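Local atomic coordinates of protein similar to metal-dependent hydrolase (Staphylococcus aureus subsp. aureus Mu50, PDB entry 3ESH), a protein that probably acts as a metal-dependent hydrolase of the metallo-beta-lactamase superfamily, although its substrate is not established. Residues I44-L52 with F247-Y255; M204-N215 with K233-I241. All blocks are in the same frame, centred on the assembly; numbering follows the deposited sequence.

Contact 1 (I44-L52 with F247-Y255); sequences INLPTHPIL and FLFYHDENY
His251 and Pro47 meet where the loop after strand 246-248 runs alongside the end of strand 43-47, and the imidazole illustrates how a backbone can fix the rotation of a ring. At its base, His251 CB packs on Leu46 CD2 at 3.8 Å. With CG beside the backbone N (chi1 -75°) and near Pro47 O, the ring swings so that ND1 gives its hydrogen to that same oxygen at 2.9 Å, the N-H...O angle being 154° and the carbonyl oxygen lying a little out of the ring plane. Farther on, CE1 has Thr48 CG2 at the ring's edge, while CD2 packs against the Asp206 carboxylate. Tyr250 CD2 lies over the centre of one face, so the ring is held by contacts at its rim and from above.

Tyr250 packs on the loop just after that strand. Its CG is anti to the backbone N (chi1 175°), which lays the phenol face against the Thr48-His49 peptide, with His49 N 3.8 Å above the ring centre. The same amide hydrogen-bonds Tyr250 O at 3.3 Å, and the hydroxyl, reaching past Thr48, bonds Asp112 O. Pro50 CG touches Tyr250 CE1 at 4.0 Å.

At the two ends the contact changes character. Glu253 CB lies against Pro47 CD at 3.8 Å, and its carboxylate holds a water that links OE1 to Asn45 N; at the other end Ile51 CD1 rests on Leu248 CB at 3.9 Å. With ND1 bonded to the main-chain carbonyl, the far side of the His251 ring faces Asp206, which with His110 and His185 may form a metal site. The placement is consistent with that of the C-terminal metal-site histidine of the metallo-beta-lactamase fold, here beside a site that appears vacant.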
# COMPACT_ATOMS: atom_id res chain seq x y z
N ILE A 44 28.00 -19.18 -16.42
CA ILE A 44 28.07 -18.50 -17.71
C ILE A 44 28.94 -17.28 -17.48
O ILE A 44 28.97 -16.74 -16.38
CB ILE A 44 26.68 -18.07 -18.25
CG1 ILE A 44 26.11 -16.93 -17.40
CG2 ILE A 44 25.75 -19.28 -18.31
CD1 ILE A 44 24.88 -16.27 -17.99
N ASN A 45 29.65 -16.84 -18.52
CA ASN A 45 30.55 -15.71 -18.40
C ASN A 45 29.87 -14.37 -18.55
O ASN A 45 29.26 -14.09 -19.59
CB ASN A 45 31.68 -15.82 -19.42
CG ASN A 45 32.79 -14.84 -19.14
OD1 ASN A 45 33.42 -14.90 -18.09
ND2 ASN A 45 33.03 -13.92 -20.07
N LEU A 46 29.99 -13.53 -17.53
CA LEU A 46 29.38 -12.21 -17.55
C LEU A 46 30.35 -11.06 -17.35
O LEU A 46 30.77 -10.78 -16.22
CB LEU A 46 28.30 -12.10 -16.47
CG LEU A 46 27.03 -12.96 -16.56
CD1 LEU A 46 26.25 -12.75 -15.29
CD2 LEU A 46 26.19 -12.58 -17.78
N PRO A 47 30.72 -10.38 -18.44
CA PRO A 47 31.64 -9.26 -18.31
C PRO A 47 30.98 -8.18 -17.43
O PRO A 47 29.75 -8.08 -17.37
CB PRO A 47 31.80 -8.75 -19.74
CG PRO A 47 31.57 -9.97 -20.56
CD PRO A 47 30.44 -10.67 -19.85
N THR A 48 31.80 -7.39 -16.74
CA THR A 48 31.31 -6.28 -15.94
C THR A 48 32.01 -5.08 -16.58
O THR A 48 33.02 -4.59 -16.08
CB THR A 48 31.70 -6.43 -14.45
OG1 THR A 48 33.14 -6.47 -14.34
CG2 THR A 48 31.11 -7.70 -13.86
N HIS A 49 31.47 -4.64 -17.72
CA HIS A 49 32.04 -3.53 -18.49
C HIS A 49 31.26 -2.22 -18.42
O HIS A 49 30.23 -2.06 -19.07
CB HIS A 49 32.17 -3.93 -19.97
CG HIS A 49 33.11 -5.08 -20.22
ND1 HIS A 49 34.00 -5.55 -19.28
CD2 HIS A 49 33.28 -5.85 -21.32
CE1 HIS A 49 34.67 -6.57 -19.79
NE2 HIS A 49 34.26 -6.77 -21.02
N PRO A 50 31.75 -1.26 -17.63
CA PRO A 50 31.02 0.01 -17.55
C PRO A 50 30.85 0.69 -18.91
O PRO A 50 31.60 0.45 -19.83
CB PRO A 50 31.87 0.82 -16.58
CG PRO A 50 32.35 -0.24 -15.64
CD PRO A 50 32.80 -1.33 -16.60
N ILE A 51 29.84 1.56 -19.00
CA ILE A 51 29.55 2.26 -20.24
C ILE A 51 29.99 3.71 -20.18
O ILE A 51 29.44 4.50 -19.41
CB ILE A 51 28.04 2.19 -20.56
CG1 ILE A 51 27.63 0.72 -20.71
CG2 ILE A 51 27.71 3.00 -21.81
CD1 ILE A 51 26.15 0.51 -20.97
N LEU A 52 30.99 4.06 -20.99
CA LEU A 52 31.50 5.43 -21.04
C LEU A 52 30.64 6.27 -21.96
O LEU A 52 30.46 5.95 -23.14
CB LEU A 52 32.94 5.44 -21.55
CG LEU A 52 33.55 6.83 -21.80
CD1 LEU A 52 33.49 7.67 -20.53
CD2 LEU A 52 34.99 6.69 -22.28
N PHE A 247 20.10 -1.02 -27.89
CA PHE A 247 20.13 -1.58 -26.55
C PHE A 247 21.57 -1.80 -26.17
O PHE A 247 22.30 -2.52 -26.84
CB PHE A 247 19.37 -2.91 -26.52
CG PHE A 247 17.87 -2.76 -26.53
CD1 PHE A 247 17.16 -2.69 -25.34
CD2 PHE A 247 17.17 -2.70 -27.73
CE1 PHE A 247 15.78 -2.57 -25.34
CE2 PHE A 247 15.78 -2.58 -27.74
CZ PHE A 247 15.09 -2.52 -26.54
N LEU A 248 22.00 -1.14 -25.09
CA LEU A 248 23.37 -1.27 -24.60
C LEU A 248 23.43 -2.31 -23.48
O LEU A 248 22.51 -2.41 -22.66
CB LEU A 248 23.86 0.08 -24.07
CG LEU A 248 23.76 1.27 -25.03
CD1 LEU A 248 24.38 2.51 -24.40
CD2 LEU A 248 24.46 0.93 -26.33
N PHE A 249 24.51 -3.08 -23.44
CA PHE A 249 24.68 -4.12 -22.44
C PHE A 249 25.93 -3.96 -21.62
O PHE A 249 26.94 -3.43 -22.08
CB PHE A 249 24.65 -5.48 -23.12
CG PHE A 249 23.33 -5.81 -23.73
CD1 PHE A 249 22.28 -6.28 -22.93
CD2 PHE A 249 23.10 -5.58 -25.09
CE1 PHE A 249 21.02 -6.51 -23.47
CE2 PHE A 249 21.85 -5.81 -25.64
CZ PHE A 249 20.80 -6.28 -24.83
N TYR A 250 25.86 -4.43 -20.38
CA TYR A 250 26.95 -4.34 -19.43
C TYR A 250 27.49 -5.73 -19.18
O TYR A 250 28.69 -5.90 -18.97
CB TYR A 250 26.41 -3.74 -18.13
CG TYR A 250 27.38 -3.67 -16.96
CD1 TYR A 250 28.19 -2.55 -16.76
CD2 TYR A 250 27.43 -4.69 -16.01
CE1 TYR A 250 29.02 -2.45 -15.64
CE2 TYR A 250 28.25 -4.60 -14.89
CZ TYR A 250 29.04 -3.47 -14.71
OH TYR A 250 29.83 -3.37 -13.58
N HIS A 251 26.59 -6.72 -19.21
CA HIS A 251 26.92 -8.12 -18.95
C HIS A 251 27.04 -9.06 -20.14
O HIS A 251 27.50 -10.19 -19.97
CB HIS A 251 25.89 -8.75 -18.01
CG HIS A 251 26.01 -8.34 -16.58
ND1 HIS A 251 27.22 -8.32 -15.92
CD2 HIS A 251 25.07 -8.00 -15.67
CE1 HIS A 251 27.02 -7.98 -14.65
NE2 HIS A 251 25.72 -7.79 -14.48
N ASP A 252 26.59 -8.66 -21.32
CA ASP A 252 26.64 -9.58 -22.45
C ASP A 252 28.07 -9.81 -22.96
O ASP A 252 28.74 -8.87 -23.39
CB ASP A 252 25.71 -9.10 -23.57
CG ASP A 252 25.29 -10.22 -24.51
OD1 ASP A 252 24.10 -10.27 -24.89
OD2 ASP A 252 26.16 -11.05 -24.86
N GLU A 253 28.53 -11.05 -22.93
CA GLU A 253 29.89 -11.36 -23.38
C GLU A 253 30.14 -11.19 -24.87
O GLU A 253 31.24 -10.83 -25.27
CB GLU A 253 30.28 -12.79 -22.99
CG GLU A 253 29.44 -13.89 -23.65
CD GLU A 253 29.90 -15.30 -23.28
OE1 GLU A 253 29.05 -16.24 -23.35
OE2 GLU A 253 31.09 -15.48 -22.94
N ASN A 254 29.12 -11.43 -25.68
CA ASN A 254 29.26 -11.32 -27.13
C ASN A 254 29.05 -9.93 -27.66
O ASN A 254 29.88 -9.41 -28.42
CB ASN A 254 28.27 -12.25 -27.83
CG ASN A 254 28.13 -13.58 -27.14
OD1 ASN A 254 27.06 -13.91 -26.60
ND2 ASN A 254 29.21 -14.36 -27.12
N TYR A 255 27.94 -9.33 -27.26
CA TYR A 255 27.55 -8.02 -27.75
C TYR A 255 27.56 -6.90 -26.74
O TYR A 255 27.34 -7.11 -25.55
CB TYR A 255 26.15 -8.14 -28.34
CG TYR A 255 25.96 -9.39 -29.15
CD1 TYR A 255 26.60 -9.55 -30.37
CD2 TYR A 255 25.17 -10.43 -28.67
CE1 TYR A 255 26.48 -10.72 -31.10
CE2 TYR A 255 25.03 -11.62 -29.39
CZ TYR A 255 25.69 -11.76 -30.61
OH TYR A 255 25.59 -12.92 -31.32
O HOH W 1 29.33 -17.95 -21.22
O HOH W 2 29.20 -2.37 -21.24

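Contact 2 (M204-N215 with K233-I241)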
# COMPACT_ATOMS: atom_id res chain seq x y z
N MSE A 204 19.09 -1.12 -20.02
CA MSE A 204 18.12 -1.56 -19.04
C MSE A 204 18.72 -2.31 -17.85
O MSE A 204 18.01 -3.02 -17.13
CB MSE A 204 17.03 -2.38 -19.73
CG MSE A 204 16.03 -1.47 -20.39
SE MSE A 204 14.84 -2.37 -21.54
CE MSE A 204 13.91 -3.38 -20.22
N GLY A 205 20.02 -2.13 -17.62
CA GLY A 205 20.66 -2.79 -16.50
C GLY A 205 20.32 -4.27 -16.36
O GLY A 205 20.13 -4.96 -17.35
N ASP A 206 20.22 -4.75 -15.12
CA ASP A 206 19.94 -6.16 -14.89
C ASP A 206 18.48 -6.59 -15.09
O ASP A 206 18.08 -7.66 -14.65
CB ASP A 206 20.42 -6.58 -13.50
CG ASP A 206 21.93 -6.71 -13.44
OD1 ASP A 206 22.58 -6.67 -14.50
OD2 ASP A 206 22.48 -6.87 -12.32
N ILE A 207 17.71 -5.75 -15.76
CA ILE A 207 16.33 -6.06 -16.05
C ILE A 207 16.32 -6.58 -17.51
O ILE A 207 15.30 -7.05 -18.02
CB ILE A 207 15.42 -4.80 -15.84
CG1 ILE A 207 14.25 -5.17 -14.94
CG2 ILE A 207 14.88 -4.26 -17.15
CD1 ILE A 207 14.66 -5.83 -13.66
N PHE A 208 17.49 -6.50 -18.15
CA PHE A 208 17.72 -6.98 -19.51
C PHE A 208 19.24 -7.17 -19.56
O PHE A 208 19.94 -6.48 -20.31
CB PHE A 208 17.27 -5.94 -20.54
CG PHE A 208 17.19 -6.47 -21.96
CD1 PHE A 208 16.78 -5.64 -23.00
CD2 PHE A 208 17.53 -7.79 -22.26
CE1 PHE A 208 16.69 -6.12 -24.31
CE2 PHE A 208 17.45 -8.28 -23.56
CZ PHE A 208 17.03 -7.43 -24.59
N PRO A 209 19.78 -8.10 -18.75
CA PRO A 209 21.20 -8.43 -18.62
C PRO A 209 21.95 -8.70 -19.91
O PRO A 209 22.97 -8.06 -20.19
CB PRO A 209 21.20 -9.66 -17.71
CG PRO A 209 19.90 -9.57 -16.99
CD PRO A 209 18.96 -9.11 -18.06
N THR A 210 21.46 -9.66 -20.68
CA THR A 210 22.07 -10.04 -21.94
C THR A 210 21.01 -10.18 -23.01
O THR A 210 19.82 -10.17 -22.72
CB THR A 210 22.80 -11.40 -21.82
OG1 THR A 210 21.83 -12.45 -21.67
CG2 THR A 210 23.70 -11.40 -20.61
N THR A 211 21.45 -10.33 -24.26
CA THR A 211 20.53 -10.48 -25.37
C THR A 211 19.66 -11.72 -25.22
O THR A 211 18.60 -11.82 -25.82
CB THR A 211 21.28 -10.59 -26.69
OG1 THR A 211 22.25 -11.63 -26.59
CG2 THR A 211 21.98 -9.27 -27.01
N ALA A 212 20.10 -12.66 -24.40
CA ALA A 212 19.32 -13.88 -24.18
C ALA A 212 18.13 -13.66 -23.24
O ALA A 212 17.30 -14.56 -23.08
CB ALA A 212 20.22 -14.98 -23.64
N HIS A 213 18.05 -12.49 -22.61
CA HIS A 213 16.96 -12.18 -21.71
C HIS A 213 15.88 -11.29 -22.33
O HIS A 213 15.10 -10.67 -21.62
CB HIS A 213 17.49 -11.51 -20.44
CG HIS A 213 18.35 -12.41 -19.60
ND1 HIS A 213 19.69 -12.59 -19.84
CD2 HIS A 213 18.05 -13.18 -18.53
CE1 HIS A 213 20.18 -13.45 -18.96
NE2 HIS A 213 19.20 -13.82 -18.16
N LYS A 214 15.84 -11.24 -23.65
CA LYS A 214 14.85 -10.42 -24.33
C LYS A 214 13.41 -10.81 -24.01
O LYS A 214 12.55 -9.95 -23.89
CB LYS A 214 15.05 -10.45 -25.84
CG LYS A 214 14.23 -9.42 -26.53
CD LYS A 214 14.14 -9.66 -28.01
CE LYS A 214 13.08 -8.78 -28.62
NZ LYS A 214 12.75 -9.21 -30.01
N ASN A 215 13.14 -12.11 -23.88
CA ASN A 215 11.78 -12.54 -23.55
C ASN A 215 11.46 -11.98 -22.16
O ASN A 215 12.16 -12.27 -21.19
CB ASN A 215 11.69 -14.07 -23.53
CG ASN A 215 10.27 -14.57 -23.31
OD1 ASN A 215 9.55 -14.07 -22.45
ND2 ASN A 215 9.88 -15.58 -24.10
N LYS A 233 9.74 -5.01 -18.43
CA LYS A 233 10.21 -5.57 -19.69
C LYS A 233 9.08 -5.67 -20.71
O LYS A 233 9.28 -5.36 -21.88
CB LYS A 233 10.83 -6.96 -19.46
CG LYS A 233 12.12 -6.94 -18.65
CD LYS A 233 12.64 -8.34 -18.37
CE LYS A 233 13.15 -9.00 -19.62
NZ LYS A 233 13.61 -10.38 -19.32
N GLU A 234 7.90 -6.11 -20.26
CA GLU A 234 6.75 -6.24 -21.15
C GLU A 234 6.41 -4.94 -21.86
O GLU A 234 6.02 -4.94 -23.02
CB GLU A 234 5.52 -6.73 -20.38
CG GLU A 234 4.23 -6.65 -21.19
CD GLU A 234 2.99 -7.05 -20.39
OE1 GLU A 234 2.75 -6.44 -19.33
OE2 GLU A 234 2.25 -7.95 -20.83
N ARG A 235 6.59 -3.81 -21.18
CA ARG A 235 6.26 -2.54 -21.78
C ARG A 235 7.42 -1.77 -22.41
O ARG A 235 7.26 -1.20 -23.49
CB ARG A 235 5.54 -1.65 -20.76
CG ARG A 235 6.31 -0.41 -20.37
CD ARG A 235 5.47 0.57 -19.58
NE ARG A 235 6.25 1.76 -19.27
CZ ARG A 235 7.25 1.80 -18.40
NH1 ARG A 235 7.58 0.71 -17.71
NH2 ARG A 235 7.93 2.92 -18.22
N MSE A 236 8.57 -1.75 -21.76
CA MSE A 236 9.73 -1.03 -22.28
C MSE A 236 10.28 -1.55 -23.60
O MSE A 236 10.36 -0.81 -24.58
CB MSE A 236 10.87 -1.02 -21.26
CG MSE A 236 10.49 -0.38 -19.96
SE MSE A 236 12.03 -0.37 -18.80
CE MSE A 236 11.65 1.31 -18.02
N ILE A 237 10.67 -2.83 -23.63
CA ILE A 237 11.24 -3.43 -24.82
C ILE A 237 10.46 -3.19 -26.12
O ILE A 237 11.04 -2.76 -27.12
CB ILE A 237 11.50 -4.94 -24.59
CG1 ILE A 237 12.55 -5.09 -23.48
CG2 ILE A 237 12.00 -5.61 -25.86
CD1 ILE A 237 12.87 -6.52 -23.08
N PRO A 238 9.15 -3.47 -26.14
CA PRO A 238 8.41 -3.23 -27.38
C PRO A 238 8.44 -1.75 -27.79
O PRO A 238 8.51 -1.42 -28.97
CB PRO A 238 6.99 -3.70 -27.03
CG PRO A 238 7.24 -4.80 -26.04
CD PRO A 238 8.32 -4.20 -25.16
N TYR A 239 8.39 -0.86 -26.80
CA TYR A 239 8.43 0.58 -27.05
C TYR A 239 9.78 1.01 -27.60
O TYR A 239 9.86 1.70 -28.61
CB TYR A 239 8.14 1.35 -25.76
CG TYR A 239 8.32 2.84 -25.89
CD1 TYR A 239 7.39 3.62 -26.59
CD2 TYR A 239 9.45 3.47 -25.38
CE1 TYR A 239 7.59 4.98 -26.78
CE2 TYR A 239 9.66 4.83 -25.57
CZ TYR A 239 8.73 5.58 -26.27
OH TYR A 239 8.94 6.93 -26.47
N PHE A 240 10.85 0.62 -26.92
CA PHE A 240 12.19 0.97 -27.35
C PHE A 240 12.49 0.43 -28.75
O PHE A 240 13.24 1.05 -29.52
CB PHE A 240 13.23 0.45 -26.36
CG PHE A 240 13.22 1.17 -25.04
CD1 PHE A 240 13.19 2.57 -25.00
CD2 PHE A 240 13.26 0.46 -23.84
CE1 PHE A 240 13.20 3.25 -23.78
CE2 PHE A 240 13.27 1.13 -22.62
CZ PHE A 240 13.24 2.52 -22.59
N ILE A 241 11.93 -0.73 -29.07
CA ILE A 241 12.13 -1.32 -30.38
C ILE A 241 11.36 -0.52 -31.42
O ILE A 241 11.88 -0.17 -32.47
CB ILE A 241 11.68 -2.80 -30.42
CG1 ILE A 241 12.69 -3.66 -29.64
CG2 ILE A 241 11.58 -3.29 -31.85
CD1 ILE A 241 12.33 -5.14 -29.57
O HOH W 3 15.46 -10.18 -17.53
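Extended at chi2 and then bent at chi3 (70°), the side chain of Lys233 leaves its helix, runs its CG and CD along the carbonyl oxygen of Ile207 and delivers NZ to the carbonyls of the loop 204-215. His213 O receives it at 2.8 Å in the carbonyl plane, whereas Asn215 O, at 3.0 Å, is approached from above its plane. A water linking NZ to Ile207 O makes a third partner, so the ammonium of a buried lysine grips two loop carbonyls directly and a third through water. Met204, a selenomethionine here, bends likewise at chi3 (67°), turning CE toward Met236 SE, 3.8 Å away, and to Ile237 CG1, while its own SE lies obliquely beside the Phe240 ring in a Met-aromatic contact. Ile237 meanwhile crosses Phe208 at about a right angle, setting CD1 over one ring face as a CH-pi contact, 4.3 Å from the centroid. One turn on, Ile241 CD1 meets Lys214 CE of the loop tip to tip at 3.8 Å, Lys214 also making a cation-pi contact with Tyr260. Helix 226-242 thus covers the loop that leaves strand 199-203. Its Arg235 forms a salt bridge with Glu168 of a second subunit, while Phe240 and Ile241 rest on Phe247 of strand 246-248 and Met236 touches Ile191 of strand 190-196.

How the contacts relate
Both contacts are buried, but contact 1 lies nearer the middle of the chain, its centre about 7 Å from that of the chain, against about 13 Å for contact 2, whose helix also faces other subunits. Each uses an element next to strand 246-248: contact 1 the loop after it, contact 2 the helix before it. One is dominated by rings laid on or bonded to backbone, the other by a buried lysine among apolar helix residues. They join directly: Asp252 OD1 probably accepts from Thr211 N at 2.7 Å, and Phe249 meets Phe208 edge-to-face. Together they bring His251 and Asp206 to the possible metal site.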